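Local coordinates for acetyl xylan esterase (Paenibacillus sp. R4, PDB 6AGQ), which probably removes acetyl groups from acetylated xylan as a cold-active esterase of the alpha/beta-hydrolase clan, at residues P87-Y92 against M111-L116; D160-L165 against A195-R200; I179-G184 against S199-A204. One frame throughout, in Å; residues are numbered along the deposited sequence.

Contact 1. Residues P87-Y92 against M111-L116; sequences PVLVKY and MGMAAL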
# COMPACT_ATOMS: atom_id res chain seq x y z
N PRO A 87 -33.38 -31.79 14.82
CA PRO A 87 -33.13 -30.90 13.66
C PRO A 87 -31.66 -30.89 13.24
O PRO A 87 -30.80 -31.39 13.97
CB PRO A 87 -33.65 -29.52 14.12
CG PRO A 87 -33.85 -29.62 15.61
CD PRO A 87 -33.81 -31.06 16.02
N VAL A 88 -31.36 -30.41 12.04
CA VAL A 88 -29.99 -30.53 11.53
C VAL A 88 -29.58 -29.31 10.72
O VAL A 88 -30.35 -28.77 9.98
CB VAL A 88 -29.72 -31.85 10.75
CG1 VAL A 88 -30.48 -31.96 9.45
CG2 VAL A 88 -28.25 -32.04 10.42
N LEU A 89 -28.32 -28.91 10.89
CA LEU A 89 -27.71 -27.83 10.16
C LEU A 89 -26.52 -28.34 9.33
O LEU A 89 -25.61 -29.06 9.81
CB LEU A 89 -27.30 -26.75 11.15
CG LEU A 89 -26.92 -25.43 10.52
CD1 LEU A 89 -27.39 -24.30 11.41
CD2 LEU A 89 -25.41 -25.34 10.24
N VAL A 90 -26.52 -27.99 8.06
CA VAL A 90 -25.38 -28.33 7.18
C VAL A 90 -24.66 -27.05 6.85
O VAL A 90 -25.24 -26.07 6.28
CB VAL A 90 -25.87 -29.09 5.91
CG1 VAL A 90 -24.73 -29.36 4.96
CG2 VAL A 90 -26.50 -30.44 6.30
N LYS A 91 -23.39 -27.04 7.22
CA LYS A 91 -22.51 -25.92 6.99
C LYS A 91 -21.54 -26.16 5.78
O LYS A 91 -20.86 -27.18 5.69
CB LYS A 91 -21.67 -25.68 8.25
CG LYS A 91 -20.63 -24.62 8.12
CD LYS A 91 -20.05 -24.19 9.46
CE LYS A 91 -19.02 -23.08 9.24
NZ LYS A 91 -18.27 -22.83 10.51
N TYR A 92 -21.41 -25.17 4.91
CA TYR A 92 -20.50 -25.23 3.75
C TYR A 92 -19.51 -24.10 3.89
O TYR A 92 -19.83 -23.05 4.44
CB TYR A 92 -21.29 -25.05 2.49
CG TYR A 92 -22.40 -26.06 2.22
CD1 TYR A 92 -22.15 -27.38 2.12
CD2 TYR A 92 -23.71 -25.65 2.01
CE1 TYR A 92 -23.14 -28.30 1.85
CE2 TYR A 92 -24.70 -26.54 1.71
CZ TYR A 92 -24.40 -27.89 1.64
OH TYR A 92 -25.40 -28.81 1.38
N MET A 111 -27.99 -26.11 21.16
CA MET A 111 -29.44 -25.88 20.93
C MET A 111 -30.24 -27.13 20.62
O MET A 111 -31.39 -27.05 20.15
CB MET A 111 -29.68 -24.89 19.77
CG MET A 111 -28.95 -23.57 19.89
SD MET A 111 -28.92 -22.68 18.34
CE MET A 111 -30.61 -22.09 18.24
N GLY A 112 -29.63 -28.30 20.81
CA GLY A 112 -30.30 -29.58 20.56
C GLY A 112 -30.32 -30.01 19.09
O GLY A 112 -31.21 -30.72 18.66
N MET A 113 -29.34 -29.61 18.31
CA MET A 113 -29.34 -29.91 16.89
C MET A 113 -28.16 -30.73 16.54
O MET A 113 -27.13 -30.66 17.18
CB MET A 113 -29.29 -28.61 16.10
CG MET A 113 -30.62 -27.89 16.14
SD MET A 113 -30.50 -26.12 15.86
CE MET A 113 -29.41 -25.97 14.43
N ALA A 114 -28.29 -31.51 15.49
CA ALA A 114 -27.15 -32.11 14.84
C ALA A 114 -26.54 -31.10 13.90
O ALA A 114 -27.20 -30.17 13.47
CB ALA A 114 -27.58 -33.33 14.08
N ALA A 115 -25.27 -31.27 13.54
CA ALA A 115 -24.67 -30.43 12.54
C ALA A 115 -23.61 -31.16 11.75
O ALA A 115 -22.83 -31.97 12.31
CB ALA A 115 -24.11 -29.14 13.18
N LEU A 116 -23.51 -30.83 10.47
CA LEU A 116 -22.49 -31.43 9.59
C LEU A 116 -21.74 -30.30 8.89
O LEU A 116 -22.37 -29.42 8.28
CB LEU A 116 -23.14 -32.37 8.54
CG LEU A 116 -22.27 -32.85 7.36
CD1 LEU A 116 -21.30 -33.95 7.78
CD2 LEU A 116 -23.24 -33.36 6.29
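Gly112 meets Pro87 through its backbone, its O lying 3.7 Å from Pro87 CD. Hydrogen bonds from Met113 N to Trp108 O and from Gly112 N to Ala109 O, with the positive phi of Gly112 as a further sign, identify it as the C-prime residue of the Schellman motif that ends helix 106-110. Met113 follows and touches two residues of the other strand. Its CG, anti to its own carbonyl carbon, stands 3.7 Å from Pro87 CG, and the two side chains cross at about a right angle. A bend at chi3 (47°) then carries Met113 CE to 4.0 Å from both Leu89 CB and Leu89 CD1. Trp108 of that helix and Ile317 of helix 309-320 also touch Met113 and Leu89 in this buried, apolar patch.

At Ala114 the ladder begins: Ala114 N donates to Pro87 O (2.9 Å), and Ala114 O accepts from Leu89 N (3.1 Å). Ala114 CB shares a face with Val88, whose CG2 is 3.9 Å away. Ala115 turns to the other face, that of Leu89. Leu116 returns to the Val88 face, where Val168 of helix 153-170 packs on both; Leu116 N donates to Leu89 O and Leu116 O accepts from Lys91 N, both at 2.8 Å. The axes of 87-92 and 114-116 run parallel within 19°. Strands 86-92 and 114-118, linked through helix 106-110, form a beta-alpha-beta unit of the alpha/beta-hydrolase sheet.

Contact 2. Residues D160-L165 against A195-R200; sequences DCIRAL and AGLDSR
Leu165 CB lies over one face of the Arg200 guanidinium, 3.7 Å above its plane and toward the rim, while Asp198 CG lies at the edge, in plane. The grip on Asp198 is side-on and uses two nitrogens. Arg200 NE donates to the syn lone pair of Asp198 OD2 at 2.7 Å, almost straight (175°). Arg200 NH2 reaches Asp198 OD1 at 2.9 Å from above the carboxylate plane (36° out of it), evidence that the two flat groups are not coplanar. OD2 also accepts from Arg200 N at 3.1 Å on its anti side, which closes an Asx turn and makes OD2 a double acceptor.

This ion pair sits where the chain leaves helix 186-197, the helix that follows the probable nucleophile elbow of the alpha/beta-hydrolase fold, and it faces helix 153-170. From that helix Leu165 CD1 meets Asp198 CG tip to tip at 3.6 Å, and Asp166 gives Arg200 NH2 a second salt-bridge partner. An alanine in place of Asp198 would probably cost Arg200 NE, NH2 and backbone N these acceptors, leave the guanidinium to Asp166 and less fixed in its rotation, and open a gap where the carboxylate met Leu165 CD1.

Ile162 CG2 borders the carboxylate, 3.9 Å from Asp198 OD1. The apolar contact is that of Ile162 CD1, which packs at 3.7 Å on Leu197 CB, the two side chains crossing at about a right angle.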
# COMPACT_ATOMS: atom_id res chain seq x y z
N ASP A 160 -21.85 -32.96 -4.53
CA ASP A 160 -21.32 -33.32 -3.16
C ASP A 160 -22.18 -32.68 -2.05
O ASP A 160 -22.43 -33.31 -1.01
CB ASP A 160 -19.92 -32.84 -2.94
CG ASP A 160 -18.90 -33.44 -3.92
OD1 ASP A 160 -19.16 -34.54 -4.49
OD2 ASP A 160 -17.82 -32.78 -4.13
N CYS A 161 -22.64 -31.44 -2.32
CA CYS A 161 -23.42 -30.64 -1.39
C CYS A 161 -24.81 -31.17 -1.22
O CYS A 161 -25.38 -30.97 -0.17
CB CYS A 161 -23.44 -29.14 -1.77
SG CYS A 161 -21.81 -28.33 -1.62
N ILE A 162 -25.38 -31.76 -2.28
CA ILE A 162 -26.69 -32.43 -2.20
C ILE A 162 -26.53 -33.78 -1.50
O ILE A 162 -27.39 -34.26 -0.70
CB ILE A 162 -27.29 -32.59 -3.63
CG1 ILE A 162 -27.87 -31.24 -4.11
CG2 ILE A 162 -28.36 -33.72 -3.71
CD1 ILE A 162 -28.09 -31.20 -5.63
N ARG A 163 -25.42 -34.43 -1.80
CA ARG A 163 -25.11 -35.67 -1.12
C ARG A 163 -24.84 -35.50 0.39
O ARG A 163 -25.09 -36.45 1.14
CB ARG A 163 -23.97 -36.39 -1.86
CG ARG A 163 -24.45 -36.88 -3.21
CD ARG A 163 -23.30 -37.22 -4.13
NE ARG A 163 -22.71 -38.51 -3.79
CZ ARG A 163 -23.20 -39.70 -4.11
NH1 ARG A 163 -24.34 -39.84 -4.83
NH2 ARG A 163 -22.51 -40.78 -3.73
N ALA A 164 -24.40 -34.33 0.85
CA ALA A 164 -24.43 -34.01 2.28
C ALA A 164 -25.86 -34.05 2.88
O ALA A 164 -26.06 -34.43 4.01
CB ALA A 164 -23.78 -32.67 2.56
N LEU A 165 -26.86 -33.66 2.12
CA LEU A 165 -28.25 -33.79 2.59
C LEU A 165 -28.66 -35.27 2.62
O LEU A 165 -29.36 -35.66 3.54
CB LEU A 165 -29.23 -33.03 1.73
CG LEU A 165 -28.86 -31.59 1.41
CD1 LEU A 165 -29.77 -31.02 0.31
CD2 LEU A 165 -28.84 -30.73 2.66
N ALA A 195 -30.35 -25.53 -1.52
CA ALA A 195 -31.76 -25.22 -1.40
C ALA A 195 -32.45 -25.03 -2.75
O ALA A 195 -33.65 -25.24 -2.87
CB ALA A 195 -31.92 -23.98 -0.56
N GLY A 196 -31.71 -24.60 -3.76
CA GLY A 196 -32.26 -24.41 -5.08
C GLY A 196 -32.49 -25.69 -5.85
O GLY A 196 -33.46 -25.80 -6.58
N LEU A 197 -31.58 -26.64 -5.68
CA LEU A 197 -31.58 -27.93 -6.37
C LEU A 197 -32.21 -29.09 -5.58
O LEU A 197 -32.36 -30.20 -6.11
CB LEU A 197 -30.13 -28.31 -6.74
CG LEU A 197 -29.43 -27.34 -7.72
CD1 LEU A 197 -28.06 -27.84 -8.13
CD2 LEU A 197 -30.27 -27.10 -8.98
N ASP A 198 -32.62 -28.85 -4.34
CA ASP A 198 -33.19 -29.91 -3.52
C ASP A 198 -34.34 -29.37 -2.74
O ASP A 198 -34.22 -28.30 -2.17
CB ASP A 198 -32.12 -30.44 -2.54
CG ASP A 198 -32.43 -31.85 -2.02
OD1 ASP A 198 -32.02 -32.83 -2.69
OD2 ASP A 198 -33.09 -32.00 -0.95
N SER A 199 -35.42 -30.14 -2.65
CA SER A 199 -36.63 -29.73 -1.90
C SER A 199 -36.59 -29.89 -0.41
O SER A 199 -37.55 -29.49 0.24
CB SER A 199 -37.86 -30.54 -2.32
OG SER A 199 -38.03 -30.51 -3.70
N ARG A 200 -35.60 -30.59 0.12
CA ARG A 200 -35.65 -31.01 1.53
C ARG A 200 -35.37 -29.88 2.56
O ARG A 200 -36.01 -29.86 3.63
CB ARG A 200 -34.75 -32.24 1.81
CG ARG A 200 -35.34 -33.57 1.29
CD ARG A 200 -34.30 -34.70 1.24
NE ARG A 200 -33.17 -34.42 0.30
CZ ARG A 200 -32.15 -35.25 0.07
NH1 ARG A 200 -32.07 -36.42 0.67
NH2 ARG A 200 -31.18 -34.90 -0.79

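Contact 3. Residues I179-G184 against S199-A204; sequences IAVYGG and SRPKLA
Ala180 and Leu203 pair as parallel neighbours between strands 179-184 and 203-207, the two strands of the beta-alpha-beta unit built round helix 186-197; Gly183, in the first strand, belongs to a GxSxG pattern consistent with the nucleophile elbow of this clan. On the Ala180 face the methyl projects little, and Leu203 CB stands beside it, CB to CB at 3.7 Å; Phe316 and Ile317 of helix 309-320 touch Leu203 as well.

The other face carries the larger bump. Val181 CG2, set between its backbone N and carbonyl carbon (chi1 of CG1 is -72°), projects into the angle formed by three neighbours: Leu203 O at 3.6 Å, Ala204 CB at 4.1 Å and Pro201 CB at 4.3 Å. Leu165 of helix 153-170 packs on Val181 too. At the start of the strand, Ile179 is the residue most covered by the other segment; the Ile179 and Arg200 side chains cross obliquely, Ile179 CD1 coming to 4.2 Å from Arg200 CB, while Ile179 CB rests near Pro201 CA.

Backbone bonds fix this fit. Val181 N donates to Leu203 O, and Ile179 O takes two donors at once, Lys202 N at 2.8 Å and Leu203 N at 3.3 Å.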
# COMPACT_ATOMS: atom_id res chain seq x y z
N ILE A 179 -34.24 -29.44 8.28
CA ILE A 179 -32.88 -29.22 7.80
C ILE A 179 -32.63 -27.74 7.42
O ILE A 179 -33.42 -27.15 6.68
CB ILE A 179 -32.62 -30.05 6.55
CG1 ILE A 179 -32.79 -31.55 6.82
CG2 ILE A 179 -31.22 -29.78 5.96
CD1 ILE A 179 -32.84 -32.35 5.51
N ALA A 180 -31.53 -27.16 7.91
CA ALA A 180 -31.09 -25.84 7.48
C ALA A 180 -29.72 -25.95 6.83
O ALA A 180 -28.93 -26.83 7.20
CB ALA A 180 -31.04 -24.88 8.64
N VAL A 181 -29.49 -25.09 5.84
CA VAL A 181 -28.21 -25.02 5.08
C VAL A 181 -27.62 -23.63 5.29
O VAL A 181 -28.37 -22.64 5.25
CB VAL A 181 -28.35 -25.41 3.58
CG1 VAL A 181 -28.59 -26.91 3.40
CG2 VAL A 181 -29.48 -24.67 2.92
N TYR A 182 -26.32 -23.55 5.61
CA TYR A 182 -25.67 -22.31 6.09
C TYR A 182 -24.24 -22.25 5.56
O TYR A 182 -23.61 -23.26 5.36
CB TYR A 182 -25.70 -22.23 7.61
CG TYR A 182 -24.59 -21.46 8.24
CD1 TYR A 182 -24.49 -20.08 8.04
CD2 TYR A 182 -23.62 -22.08 9.00
CE1 TYR A 182 -23.41 -19.34 8.53
CE2 TYR A 182 -22.56 -21.36 9.53
CZ TYR A 182 -22.46 -19.98 9.29
OH TYR A 182 -21.42 -19.24 9.77
N GLY A 183 -23.76 -21.05 5.31
CA GLY A 183 -22.39 -20.82 4.89
C GLY A 183 -22.11 -19.41 4.51
O GLY A 183 -23.02 -18.68 4.03
N GLY A 184 -20.87 -19.01 4.73
CA GLY A 184 -20.40 -17.72 4.28
C GLY A 184 -19.61 -17.76 2.97
O GLY A 184 -18.76 -18.63 2.74
N SER A 199 -35.42 -30.14 -2.65
CA SER A 199 -36.63 -29.73 -1.90
C SER A 199 -36.59 -29.89 -0.41
O SER A 199 -37.55 -29.49 0.24
CB SER A 199 -37.86 -30.54 -2.32
OG SER A 199 -38.03 -30.51 -3.70
N ARG A 200 -35.60 -30.59 0.12
CA ARG A 200 -35.65 -31.01 1.53
C ARG A 200 -35.37 -29.88 2.56
O ARG A 200 -36.01 -29.86 3.63
CB ARG A 200 -34.75 -32.24 1.81
CG ARG A 200 -35.34 -33.57 1.29
CD ARG A 200 -34.30 -34.70 1.24
NE ARG A 200 -33.17 -34.42 0.30
CZ ARG A 200 -32.15 -35.25 0.07
NH1 ARG A 200 -32.07 -36.42 0.67
NH2 ARG A 200 -31.18 -34.90 -0.79
N PRO A 201 -34.40 -28.98 2.29
CA PRO A 201 -34.06 -27.96 3.29
C PRO A 201 -35.23 -27.05 3.57
O PRO A 201 -35.92 -26.62 2.66
CB PRO A 201 -32.91 -27.18 2.63
CG PRO A 201 -32.39 -28.08 1.59
CD PRO A 201 -33.53 -28.89 1.11
N LYS A 202 -35.48 -26.81 4.86
CA LYS A 202 -36.53 -25.96 5.30
C LYS A 202 -36.08 -24.48 5.47
O LYS A 202 -36.89 -23.56 5.24
CB LYS A 202 -37.00 -26.49 6.60
CG LYS A 202 -38.26 -25.86 7.07
CD LYS A 202 -38.47 -26.27 8.49
CE LYS A 202 -39.83 -25.82 8.96
NZ LYS A 202 -40.04 -26.42 10.30
N LEU A 203 -34.83 -24.29 5.87
CA LEU A 203 -34.23 -22.98 6.02
C LEU A 203 -32.95 -22.87 5.20
O LEU A 203 -32.23 -23.84 5.08
CB LEU A 203 -33.84 -22.73 7.47
CG LEU A 203 -34.76 -22.10 8.45
CD1 LEU A 203 -36.18 -22.55 8.29
CD2 LEU A 203 -34.25 -22.34 9.85
N ALA A 204 -32.64 -21.65 4.71
CA ALA A 204 -31.37 -21.35 4.03
C ALA A 204 -30.77 -20.10 4.68
O ALA A 204 -31.49 -19.11 4.81
CB ALA A 204 -31.59 -21.12 2.56
O HOH W 1 -36.00 -30.16 6.03

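Overall arrangement
All three contacts are largely buried, but contacts 2 and 3 lie nearer the centre of the chain (about 10 and 9 Å between centres) than contact 1 (about 15 Å), whose Met111 packs on Leu52 of the second subunit. Contacts 1 and 3 belong to one sheet: strands 86-92 and 179-184 are neighbours, joined by backbone hydrogen bonds from Val90 to Ala180 and Tyr182. Their chemistry is accordingly parallel backbone ladders with apolar side chains. Contact 2 instead joins a helix to a helix exit and places an ion pair beside leucine and isoleucine methyls. It shares Ser199 and Arg200 with contact 3. Helix 153-170 also reaches contact 1, where Tyr92 OH probably hydrogen-bonds to Cys161 O.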